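Local structure of Ice-binding protein (Colwellia, 3WP9) at residues 21-26 with 206-211; 120-125 with 144-149; 171-176 with 189-194; 177-182 with 195-200. The protein binds to the surface of ice crystals and inhibits their growth, and also restrains ice recrystallization. All coordinates share one frame; numbering follows the deposited sequence.

Contact 1. Residues 21-26 with 206-211; sequences GITDVY and AVTLQK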
loop_
_atom_site.group_PDB
_atom_site.type_symbol
_atom_site.label_atom_id
_atom_site.label_comp_id
_atom_site.label_asym_id
_atom_site.label_seq_id
_atom_site.Cartn_x
_atom_site.Cartn_y
_atom_site.Cartn_z
ATOM N N GLY A 21 7.540 10.292 7.564
ATOM C CA GLY A 21 8.785 10.119 6.924
ATOM C C GLY A 21 8.788 8.882 6.051
ATOM O O GLY A 21 7.886 8.005 6.189
ATOM N N ILE A 22 9.778 8.833 5.205
ATOM C CA ILE A 22 10.005 7.659 4.339
ATOM C C ILE A 22 11.492 7.325 4.438
ATOM O O ILE A 22 12.358 8.191 4.183
ATOM C CB ILE A 22 9.645 7.932 2.866
ATOM C CG1 ILE A 22 8.174 8.330 2.655
ATOM C CG2 ILE A 22 10.047 6.740 2.048
ATOM C CD1 ILE A 22 7.905 8.664 1.189
ATOM N N THR A 23 11.818 6.074 4.847
ATOM C CA THR A 23 13.235 5.691 4.975
ATOM C C THR A 23 13.600 4.713 3.852
ATOM O O THR A 23 12.720 4.017 3.293
ATOM C CB THR A 23 13.630 5.052 6.322
ATOM O OG1 THR A 23 12.984 3.814 6.468
ATOM C CG2 THR A 23 13.202 5.881 7.504
ATOM N N ASP A 24 14.873 4.620 3.546
ATOM C CA ASP A 24 15.288 3.759 2.501
ATOM C C ASP A 24 16.710 3.232 2.633
ATOM O O ASP A 24 17.664 4.003 2.885
ATOM C CB ASP A 24 15.203 4.566 1.206
ATOM C CG ASP A 24 15.675 3.756 -0.041
ATOM O OD1 ASP A 24 15.038 2.754 -0.395
ATOM O OD2 ASP A 24 16.670 4.149 -0.698
ATOM N N VAL A 25 16.872 1.945 2.348
ATOM C CA VAL A 25 18.176 1.329 2.174
ATOM C C VAL A 25 18.354 1.217 0.669
ATOM O O VAL A 25 17.664 0.479 0.009
ATOM C CB VAL A 25 18.263 -0.067 2.853
ATOM C CG1 VAL A 25 19.597 -0.712 2.510
ATOM C CG2 VAL A 25 18.026 0.017 4.396
ATOM N N TYR A 26 19.242 2.079 0.156
ATOM C CA TYR A 26 19.510 2.297 -1.277
ATOM C C TYR A 26 20.117 1.025 -1.898
ATOM O O TYR A 26 20.875 0.301 -1.251
ATOM C CB TYR A 26 20.540 3.440 -1.361
ATOM C CG TYR A 26 20.858 3.957 -2.728
ATOM C CD1 TYR A 26 20.128 5.030 -3.268
ATOM C CD2 TYR A 26 21.908 3.416 -3.477
ATOM C CE1 TYR A 26 20.396 5.550 -4.540
ATOM C CE2 TYR A 26 22.195 3.927 -4.754
ATOM C CZ TYR A 26 21.425 4.972 -5.289
ATOM O OH TYR A 26 21.685 5.474 -6.558
ATOM N N ALA A 206 5.066 6.038 9.196
ATOM C CA ALA A 206 6.173 6.047 8.268
ATOM C C ALA A 206 6.101 4.854 7.288
ATOM O O ALA A 206 5.480 3.865 7.569
ATOM C CB ALA A 206 7.515 5.949 9.052
ATOM N N VAL A 207 6.821 5.033 6.190
ATOM C CA VAL A 207 7.148 3.932 5.278
ATOM C C VAL A 207 8.654 3.626 5.290
ATOM O O VAL A 207 9.433 4.557 5.110
ATOM C CB VAL A 207 6.635 4.263 3.833
ATOM C CG1 VAL A 207 7.058 3.146 2.905
ATOM C CG2 VAL A 207 5.124 4.521 3.833
ATOM N N THR A 208 9.044 2.353 5.425
ATOM C CA THR A 208 10.490 1.994 5.367
ATOM C C THR A 208 10.717 1.044 4.186
ATOM O O THR A 208 9.984 0.096 4.058
ATOM C CB THR A 208 10.987 1.421 6.756
ATOM O OG1 THR A 208 10.435 0.094 6.965
ATOM C CG2 THR A 208 10.519 2.356 7.965
ATOM N N LEU A 209 11.683 1.354 3.318
ATOM C CA LEU A 209 11.962 0.504 2.166
ATOM C C LEU A 209 13.375 -0.023 2.301
ATOM O O LEU A 209 14.271 0.669 2.877
ATOM C CB LEU A 209 11.929 1.315 0.849
ATOM C CG LEU A 209 10.593 2.064 0.596
ATOM C CD1 LEU A 209 10.820 2.862 -0.749
ATOM C CD2 LEU A 209 9.394 1.086 0.575
ATOM N N GLN A 210 13.592 -1.216 1.737
ATOM C CA GLN A 210 14.926 -1.775 1.701
ATOM C C GLN A 210 15.108 -2.367 0.309
ATOM O O GLN A 210 14.613 -3.449 0.056
ATOM C CB GLN A 210 15.194 -2.877 2.740
ATOM C CG GLN A 210 15.134 -2.350 4.127
ATOM C CD GLN A 210 15.204 -3.504 5.158
ATOM O OE1 GLN A 210 15.395 -4.697 4.811
ATOM N NE2 GLN A 210 14.901 -3.165 6.404
ATOM N N LYS A 211 15.889 -1.682 -0.541
ATOM C CA LYS A 211 16.194 -2.218 -1.901
ATOM C C LYS A 211 14.930 -2.752 -2.665
ATOM O O LYS A 211 14.896 -3.916 -3.058
ATOM C CB LYS A 211 17.290 -3.264 -1.865
ATOM C CG LYS A 211 18.555 -2.698 -1.194
ATOM C CD LYS A 211 19.656 -3.718 -1.141
ATOM C CE LYS A 211 20.993 -3.113 -0.738
ATOM N NZ LYS A 211 21.919 -4.190 -0.230
HETATM O O HOH W 1 14.496 1.753 5.514
#
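Val25, Thr23 and Leu209 have the largest buried surfaces in the contact between strands 22-25 and 207-210, which run parallel with their axes 4.6 Å apart. Val25 lies alongside Gln210, both side chains pointing the same way. CG2 of Val25, anti to the carbonyl carbon and beside the backbone N, meets CG of Gln210 at 3.7 Å. From there the Gln210 chain runs on, extended, away from Val25, and its OE1 is hydrogen-bonded to Thr193, a probable ice-binding residue. On the same face Thr23 stands beside Thr208. Its hydroxyl sits between backbone N and carbonyl carbon (chi1 66°), which turns OG1 onto the neighbour, 3.1 Å from Thr208 CB and 3.2 Å from Thr208 CG2. A water 2.7 Å from Thr23 OG1 also donates to Leu209 O at 2.9 Å; that carbonyl accepts the Val25 N-H as well, so two donors grip it. The side chain of Leu209 goes to the other face, where its CB is 3.6 Å from OD1 of Asp24, an oxygen bonded to Ser28 OG. Backbone bonds in parallel register continue to Lys211 N, which donates to Val25 O. Lys211 CE passes 3.5 Å from Tyr26 O. Ala206, Val207 and Thr208 belong to a probable ice-binding T-A/G-X-T/N motif, carried here on a right-handed beta-helix. Strand 189-191 flanks 207-210 on one side, beyond 22-25 the backbone of Ile22 bonds to Ala43 and Leu45, and Ile22, Val207 and Leu209 pack inward on Ile16 of strand 14-18.

Contact 2. Residues 120-125 with 144-149; sequences VNISTD and LNQANA
In two neighbouring coils of the right-handed beta-helix, Asn121 and Asn145 stand side by side on the outer face of a parallel sheet, their side chains pointing the same way and their amide planes 30° apart. OD1 of Asn121 comes within 3.4 Å of Asn145 CB. The amides are bridged by a water that lies 2.9 Å from Asn121 OD1, probably donating to it, and accepts from Asn145 ND2, which is also bonded to Tyr170 OH. On the inner face, Leu144 has CG anti to its backbone N (chi1 171°) and chi2 near 60°, which brings CD1 across to Val120 CG1 at 3.8 Å. The same methyl is 4.3 Å from Ile122 CD1. Farther along, Ile122 CB meets Gln146 CG at 4.1 Å, and the Gln146 amide, on the inner side, gives NE2 to Ser178 O. Three backbone bonds tie the strands, from Asn145 N to Val120 O, Ile122 N to Asn145 O and Ala147 N to Ile122 O. In the last of these Ala147 CB rests 3.6 Å from the accepting carbonyl oxygen. Beyond strand 120-122 the backbone of Asn121 bonds to Gly102 and Ile104, and strand 171-173 flanks 144-146 on the other side, while Trp165 and Phe179 lie against the inner side chains.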
loop_
_atom_site.group_PDB
_atom_site.type_symbol
_atom_site.label_atom_id
_atom_site.label_comp_id
_atom_site.label_asym_id
_atom_site.label_seq_id
_atom_site.Cartn_x
_atom_site.Cartn_y
_atom_site.Cartn_z
ATOM N N VAL A 120 -3.048 -10.952 10.283
ATOM C CA VAL A 120 -3.205 -11.734 9.082
ATOM C C VAL A 120 -1.797 -11.973 8.608
ATOM O O VAL A 120 -0.975 -11.077 8.577
ATOM C CB VAL A 120 -4.015 -11.008 8.021
ATOM C CG1 VAL A 120 -3.857 -11.635 6.617
ATOM C CG2 VAL A 120 -5.533 -11.045 8.447
ATOM N N ASN A 121 -1.582 -13.214 8.243
ATOM C CA ASN A 121 -0.272 -13.639 7.717
ATOM C C ASN A 121 -0.433 -14.221 6.343
ATOM O O ASN A 121 -1.324 -15.005 6.060
ATOM C CB ASN A 121 0.325 -14.696 8.598
ATOM C CG ASN A 121 0.629 -14.169 9.955
ATOM O OD1 ASN A 121 1.454 -13.306 10.102
ATOM N ND2 ASN A 121 -0.070 -14.676 10.973
ATOM N N ILE A 122 0.483 -13.835 5.516
ATOM C CA ILE A 122 0.621 -14.499 4.189
ATOM C C ILE A 122 1.900 -15.401 4.228
ATOM O O ILE A 122 3.001 -14.902 3.912
ATOM C CB ILE A 122 0.768 -13.444 3.095
ATOM C CG1 ILE A 122 -0.495 -12.564 2.923
ATOM C CG2 ILE A 122 0.901 -14.146 1.758
ATOM C CD1 ILE A 122 -0.279 -11.291 2.191
ATOM N N SER A 123 1.767 -16.648 4.703
ATOM C CA SER A 123 2.919 -17.490 5.014
ATOM C C SER A 123 3.237 -18.339 3.779
ATOM O O SER A 123 4.313 -18.929 3.789
ATOM C CB SER A 123 2.680 -18.467 6.177
ATOM O OG SER A 123 2.327 -17.729 7.363
ATOM N N THR A 124 2.332 -18.449 2.809
ATOM C CA THR A 124 2.618 -19.115 1.491
ATOM C C THR A 124 1.833 -18.319 0.426
ATOM O O THR A 124 1.105 -17.357 0.772
ATOM C CB THR A 124 2.239 -20.629 1.504
ATOM O OG1 THR A 124 0.796 -20.755 1.764
ATOM C CG2 THR A 124 3.007 -21.425 2.489
ATOM N N ASP A 125 1.997 -18.556 -0.880
ATOM C CA ASP A 125 1.414 -17.651 -1.818
ATOM C C ASP A 125 -0.120 -17.626 -1.702
ATOM O O ASP A 125 -0.727 -18.662 -1.437
ATOM C CB ASP A 125 1.834 -17.972 -3.254
ATOM C CG ASP A 125 3.300 -17.812 -3.456
ATOM O OD1 ASP A 125 4.021 -17.354 -2.531
ATOM O OD2 ASP A 125 3.767 -18.231 -4.550
ATOM N N LEU A 144 -0.496 -6.905 9.451
ATOM C CA LEU A 144 -0.401 -7.694 8.164
ATOM C C LEU A 144 1.088 -8.045 7.947
ATOM O O LEU A 144 1.905 -7.135 7.810
ATOM C CB LEU A 144 -0.978 -6.909 7.041
ATOM C CG LEU A 144 -0.725 -7.540 5.657
ATOM C CD1 LEU A 144 -1.373 -8.967 5.640
ATOM C CD2 LEU A 144 -1.249 -6.525 4.574
ATOM N N ASN A 145 1.381 -9.351 7.935
ATOM C CA ASN A 145 2.762 -9.864 7.720
ATOM C C ASN A 145 2.798 -10.736 6.447
ATOM O O ASN A 145 1.993 -11.636 6.323
ATOM C CB ASN A 145 3.272 -10.678 8.901
ATOM C CG ASN A 145 3.942 -9.804 9.935
ATOM O OD1 ASN A 145 5.167 -9.396 9.793
ATOM N ND2 ASN A 145 3.208 -9.510 10.977
ATOM N N GLN A 146 3.729 -10.442 5.531
ATOM C CA GLN A 146 3.956 -11.354 4.374
ATOM C C GLN A 146 5.355 -11.998 4.598
ATOM O O GLN A 146 6.366 -11.300 4.814
ATOM C CB GLN A 146 3.920 -10.561 3.102
ATOM C CG GLN A 146 4.130 -11.495 1.881
ATOM C CD GLN A 146 4.026 -10.758 0.607
ATOM O OE1 GLN A 146 4.434 -9.592 0.478
ATOM N NE2 GLN A 146 3.453 -11.456 -0.433
ATOM N N ALA A 147 5.399 -13.311 4.498
ATOM C CA ALA A 147 6.648 -14.070 4.699
ATOM C C ALA A 147 7.616 -13.896 3.520
ATOM O O ALA A 147 7.227 -13.514 2.387
ATOM C CB ALA A 147 6.394 -15.532 4.954
ATOM N N ASN A 148 8.901 -14.106 3.857
ATOM C CA ASN A 148 9.951 -14.006 2.839
ATOM C C ASN A 148 9.632 -14.932 1.672
ATOM O O ASN A 148 9.144 -16.069 1.855
ATOM C CB ASN A 148 11.304 -14.459 3.465
ATOM C CG ASN A 148 11.760 -13.632 4.615
ATOM O OD1 ASN A 148 11.402 -12.477 4.803
ATOM N ND2 ASN A 148 12.628 -14.215 5.376
ATOM N N ALA A 149 9.883 -14.404 0.509
ATOM C CA ALA A 149 9.790 -15.181 -0.752
ATOM C C ALA A 149 8.377 -15.541 -1.126
ATOM O O ALA A 149 8.157 -16.382 -2.005
ATOM C CB ALA A 149 10.656 -16.445 -0.684
HETATM O O HOH W 2 0.554 -10.755 11.253
#

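Contact 3. Residues 171-176 with 189-194; sequences TALGTY and ISVNTG
Tyr176 closes over Thr193 at one end of the contact, where packing is tight. Thr193 O lies over the centre of the ring, 3.7 Å above its plane, and accepts the Tyr176 N-H at 2.8 Å. CG of Tyr176 is anti to its own carbonyl carbon (chi1 -58°), and the ring runs alongside Thr193 until its OH is 3.6 Å from Thr193 CG2. Gly194 passes close by: a CB there would clash with Tyr176 CE1. Thr175 CG2 packs 3.5 Å from Thr193 N. Thr193 and Gly194 begin a T-A/G-X-T/N motif, and Thr193 is a probable ice-binding residue. They follow strand 189-191, which pairs in parallel with 171-173 in the right-handed beta-helix. Toward the interior, Leu173 CD1 lies beside Val191 CG1 at 4.2 Å, and Thr171 CB meets Ile189 CG1. The outer face is looser. Ala172 CB and Ser190 CB stay 4.4 Å apart, and a water takes up a place beside them, donating to Leu173 O at 2.9 Å, weakly to Ser190 O, and bonded to Ser190 OG at 2.8 Å. Ser190 OG has a further weak bond to Thr208 OG1 of the next strand.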
loop_
_atom_site.group_PDB
_atom_site.type_symbol
_atom_site.label_atom_id
_atom_site.label_comp_id
_atom_site.label_asym_id
_atom_site.label_seq_id
_atom_site.Cartn_x
_atom_site.Cartn_y
_atom_site.Cartn_z
ATOM N N THR A 171 2.000 -2.963 8.732
ATOM C CA THR A 171 2.182 -3.921 7.582
ATOM C C THR A 171 3.707 -4.164 7.434
ATOM O O THR A 171 4.465 -3.171 7.383
ATOM C CB THR A 171 1.663 -3.230 6.349
ATOM O OG1 THR A 171 0.265 -3.025 6.523
ATOM C CG2 THR A 171 1.866 -4.162 5.151
ATOM N N ALA A 172 4.136 -5.432 7.416
ATOM C CA ALA A 172 5.547 -5.792 7.292
ATOM C C ALA A 172 5.610 -6.883 6.202
ATOM O O ALA A 172 5.096 -7.957 6.389
ATOM C CB ALA A 172 6.149 -6.273 8.633
ATOM N N LEU A 173 6.342 -6.568 5.150
ATOM C CA LEU A 173 6.554 -7.552 4.075
ATOM C C LEU A 173 8.006 -7.997 4.154
ATOM O O LEU A 173 8.931 -7.161 4.343
ATOM C CB LEU A 173 6.277 -6.811 2.760
ATOM C CG LEU A 173 4.962 -5.991 2.629
ATOM C CD1 LEU A 173 4.872 -5.464 1.202
ATOM C CD2 LEU A 173 3.785 -6.889 2.978
ATOM N N GLY A 174 8.200 -9.291 3.982
ATOM C CA GLY A 174 9.486 -9.977 4.069
ATOM C C GLY A 174 10.371 -9.655 2.857
ATOM O O GLY A 174 10.169 -8.662 2.157
ATOM N N THR A 175 11.418 -10.473 2.725
ATOM C CA THR A 175 12.390 -10.234 1.663
ATOM C C THR A 175 12.013 -11.002 0.391
ATOM O O THR A 175 11.476 -12.084 0.438
ATOM C CB THR A 175 13.766 -10.682 2.068
ATOM O OG1 THR A 175 13.807 -12.054 2.498
ATOM C CG2 THR A 175 14.342 -9.752 3.261
ATOM N N TYR A 176 12.408 -10.409 -0.710
ATOM C CA TYR A 176 12.275 -11.062 -2.032
ATOM C C TYR A 176 10.841 -11.586 -2.277
ATOM O O TYR A 176 10.614 -12.655 -2.856
ATOM C CB TYR A 176 13.369 -12.107 -2.207
ATOM C CG TYR A 176 14.735 -11.495 -2.073
ATOM C CD1 TYR A 176 15.222 -10.663 -3.066
ATOM C CD2 TYR A 176 15.520 -11.751 -0.943
ATOM C CE1 TYR A 176 16.493 -10.055 -2.955
ATOM C CE2 TYR A 176 16.776 -11.193 -0.834
ATOM C CZ TYR A 176 17.236 -10.347 -1.805
ATOM O OH TYR A 176 18.490 -9.827 -1.663
ATOM N N ILE A 189 4.470 1.059 7.413
ATOM C CA ILE A 189 4.570 0.014 6.379
ATOM C C ILE A 189 6.042 -0.243 6.189
ATOM O O ILE A 189 6.773 0.697 5.846
ATOM C CB ILE A 189 3.881 0.412 5.021
ATOM C CG1 ILE A 189 2.386 0.688 5.223
ATOM C CG2 ILE A 189 4.139 -0.682 3.936
ATOM C CD1 ILE A 189 1.781 1.452 4.013
ATOM N N SER A 190 6.481 -1.516 6.407
ATOM C CA SER A 190 7.869 -1.856 6.286
ATOM C C SER A 190 7.957 -2.860 5.131
ATOM O O SER A 190 7.223 -3.855 5.166
ATOM C CB SER A 190 8.333 -2.534 7.638
ATOM O OG SER A 190 9.569 -3.168 7.476
ATOM N N VAL A 191 8.925 -2.602 4.228
ATOM C CA VAL A 191 9.086 -3.505 3.065
ATOM C C VAL A 191 10.581 -3.950 3.130
ATOM O O VAL A 191 11.449 -3.111 3.137
ATOM C CB VAL A 191 8.771 -2.771 1.774
ATOM C CG1 VAL A 191 8.672 -3.814 0.661
ATOM C CG2 VAL A 191 7.440 -2.069 1.874
ATOM N N ASN A 192 10.836 -5.236 3.262
ATOM C CA ASN A 192 12.197 -5.741 3.417
ATOM C C ASN A 192 12.904 -6.023 2.082
ATOM O O ASN A 192 12.274 -5.925 0.940
ATOM C CB ASN A 192 12.208 -6.872 4.432
ATOM C CG ASN A 192 12.299 -6.342 5.871
ATOM O OD1 ASN A 192 12.372 -5.137 6.110
ATOM N ND2 ASN A 192 12.371 -7.290 6.825
ATOM N N THR A 193 14.159 -6.378 2.173
ATOM C CA THR A 193 15.095 -6.341 1.030
ATOM C C THR A 193 14.567 -7.057 -0.220
ATOM O O THR A 193 14.176 -8.250 -0.148
ATOM C CB THR A 193 16.348 -7.114 1.468
ATOM O OG1 THR A 193 16.859 -6.512 2.676
ATOM C CG2 THR A 193 17.421 -7.122 0.378
ATOM N N GLY A 194 14.582 -6.302 -1.329
ATOM C CA GLY A 194 14.339 -6.932 -2.626
ATOM C C GLY A 194 12.915 -7.133 -3.042
ATOM O O GLY A 194 12.628 -7.508 -4.232
HETATM O O HOH W 3 9.170 -5.885 6.897
#

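Contact 4. Residues 177-182 with 195-200; sequences ASFEGI and TTVNGR
Glu180 is folded toward Asn198: its CG stands anti to the carbonyl carbon (chi1 -57°) and a bend at chi2 (-78°) swings CD round to the neighbour's amide. Asn198 ND2 then donates to OE2 of Glu180 at 3.0 Å, meeting the syn side of the carboxylate but 33° out of its plane, while OE1 lies 3.3 Å from Asn198 CB. The amide's OD1 is bonded to Asn215 ND2, so bonds at both ends hold its rotation. An alanine in place of Glu180 would probably leave the Asn198 amide nitrogen without this acceptor and set one end of the buried amide free to shift. At the start of the pairing Thr195 OG1 accepts the Ala177 N-H at 2.9 Å and is bonded to Gly174 O. At the far end Ile182 CD1 lies alongside Arg200, 3.6 Å from its CG; the guanidinium's NH1 reaches Phe14 O. Between, the chain turns a corner of the beta-helix at Gly181 and Gly199, where a CB on Gly199 would collide with Gly181 O. On the inner face Val197 CG1 comes to the edge of the Phe179 ring. Strand 213-215 flanks 196-198; beyond 178-180 the Ser178 backbone bonds to Lys150 and Val152, while Phe179 meets Trp165.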
loop_
_atom_site.group_PDB
_atom_site.type_symbol
_atom_site.label_atom_id
_atom_site.label_comp_id
_atom_site.label_asym_id
_atom_site.label_seq_id
_atom_site.Cartn_x
_atom_site.Cartn_y
_atom_site.Cartn_z
ATOM N N ALA A 177 9.853 -10.803 -1.803
ATOM C CA ALA A 177 8.461 -11.147 -1.935
ATOM C C ALA A 177 7.876 -10.291 -3.013
ATOM O O ALA A 177 8.555 -9.431 -3.614
ATOM C CB ALA A 177 7.746 -10.874 -0.557
ATOM N N SER A 178 6.599 -10.503 -3.299
ATOM C CA SER A 178 5.868 -9.675 -4.264
ATOM C C SER A 178 4.441 -9.449 -3.740
ATOM O O SER A 178 3.769 -10.431 -3.289
ATOM C CB SER A 178 5.794 -10.448 -5.594
ATOM O OG SER A 178 5.263 -9.559 -6.551
ATOM N N PHE A 179 4.113 -8.166 -3.678
ATOM C CA PHE A 179 2.871 -7.770 -3.046
ATOM C C PHE A 179 2.061 -6.904 -4.008
ATOM O O PHE A 179 2.615 -6.088 -4.782
ATOM C CB PHE A 179 3.178 -7.052 -1.690
ATOM C CG PHE A 179 1.929 -6.775 -0.864
ATOM C CD1 PHE A 179 1.475 -7.689 0.075
ATOM C CD2 PHE A 179 1.252 -5.558 -1.061
ATOM C CE1 PHE A 179 0.323 -7.387 0.862
ATOM C CE2 PHE A 179 0.126 -5.268 -0.306
ATOM C CZ PHE A 179 -0.357 -6.198 0.608
ATOM N N GLU A 180 0.738 -7.045 -3.883
ATOM C CA GLU A 180 -0.181 -6.304 -4.764
ATOM C C GLU A 180 -1.275 -5.642 -3.934
ATOM O O GLU A 180 -1.867 -6.298 -3.064
ATOM C CB GLU A 180 -0.930 -7.342 -5.680
ATOM C CG GLU A 180 0.004 -8.251 -6.532
ATOM C CD GLU A 180 0.546 -7.538 -7.738
ATOM O OE1 GLU A 180 -0.059 -6.544 -8.239
ATOM O OE2 GLU A 180 1.613 -7.963 -8.211
ATOM N N GLY A 181 -1.548 -4.405 -4.243
ATOM C CA GLY A 181 -2.708 -3.760 -3.697
ATOM C C GLY A 181 -2.457 -2.437 -3.003
ATOM O O GLY A 181 -1.342 -1.924 -2.963
ATOM N N ILE A 182 -3.573 -1.840 -2.520
ATOM C CA ILE A 182 -3.509 -0.542 -1.912
ATOM C C ILE A 182 -3.396 -0.788 -0.426
ATOM O O ILE A 182 -4.277 -1.322 0.183
ATOM C CB ILE A 182 -4.799 0.287 -2.278
ATOM C CG1 ILE A 182 -4.975 0.363 -3.850
ATOM C CG2 ILE A 182 -4.782 1.669 -1.598
ATOM C CD1 ILE A 182 -3.917 1.060 -4.623
ATOM N N THR A 195 11.962 -6.863 -2.156
ATOM C CA THR A 195 10.567 -7.097 -2.474
ATOM C C THR A 195 10.017 -6.100 -3.510
ATOM O O THR A 195 10.443 -4.952 -3.608
ATOM C CB THR A 195 9.776 -7.053 -1.138
ATOM O OG1 THR A 195 10.134 -8.244 -0.440
ATOM C CG2 THR A 195 8.233 -6.951 -1.268
ATOM N N THR A 196 9.035 -6.608 -4.273
ATOM C CA THR A 196 8.358 -5.743 -5.220
ATOM C C THR A 196 6.913 -5.509 -4.755
ATOM O O THR A 196 6.240 -6.446 -4.226
ATOM C CB THR A 196 8.216 -6.520 -6.531
ATOM O OG1 THR A 196 9.528 -6.720 -7.049
ATOM C CG2 THR A 196 7.358 -5.701 -7.573
ATOM N N VAL A 197 6.493 -4.250 -4.871
ATOM C CA VAL A 197 5.123 -3.971 -4.570
ATOM C C VAL A 197 4.491 -3.315 -5.847
ATOM O O VAL A 197 5.027 -2.360 -6.361
ATOM C CB VAL A 197 5.002 -2.956 -3.412
ATOM C CG1 VAL A 197 3.527 -2.521 -3.280
ATOM C CG2 VAL A 197 5.589 -3.600 -2.144
ATOM N N ASN A 198 3.354 -3.847 -6.294
ATOM C CA ASN A 198 2.549 -3.142 -7.294
ATOM C C ASN A 198 1.311 -2.652 -6.588
ATOM O O ASN A 198 0.457 -3.464 -6.174
ATOM C CB ASN A 198 2.135 -4.150 -8.381
ATOM C CG ASN A 198 3.322 -4.578 -9.222
ATOM O OD1 ASN A 198 4.005 -3.749 -9.799
ATOM N ND2 ASN A 198 3.614 -5.903 -9.230
ATOM N N GLY A 199 1.276 -1.357 -6.342
ATOM C CA GLY A 199 0.354 -0.862 -5.371
ATOM C C GLY A 199 0.671 0.508 -4.902
ATOM O O GLY A 199 1.442 1.241 -5.522
ATOM N N ARG A 200 -0.006 0.877 -3.820
ATOM C CA ARG A 200 0.261 2.155 -3.196
ATOM C C ARG A 200 0.445 1.901 -1.670
ATOM O O ARG A 200 -0.263 1.157 -1.061
ATOM C CB ARG A 200 -0.937 3.133 -3.435
ATOM C CG ARG A 200 -1.157 3.395 -4.929
ATOM C CD ARG A 200 -2.297 4.430 -5.109
ATOM N NE ARG A 200 -2.640 4.499 -6.567
ATOM C CZ ARG A 200 -1.907 5.137 -7.487
ATOM N NH1 ARG A 200 -0.803 5.859 -7.191
ATOM N NH2 ARG A 200 -2.312 5.094 -8.762
HETATM O O HOH W 4 10.684 -9.627 -5.936
#

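In the fold
From the N terminus, contact 1 opens at 21-26 and closes only at 206-211, so it spans the other three. Inside that long loop, contact 2 joins two neighbouring coils and is complete before contact 3 begins. Contacts 3 and 4 then cross: 171-176 leads into 177-182, and 189-194 into 195-200, so that the same two coils are joined first on one face and then on the next. Contacts 1, 2 and 3 share one parallel face of the beta-helix, with contact 3 between the others and touching both, and contact 4 belongs to the next face. The centres of contacts 1 and 2 stand about 20 Å apart along the beta-helix.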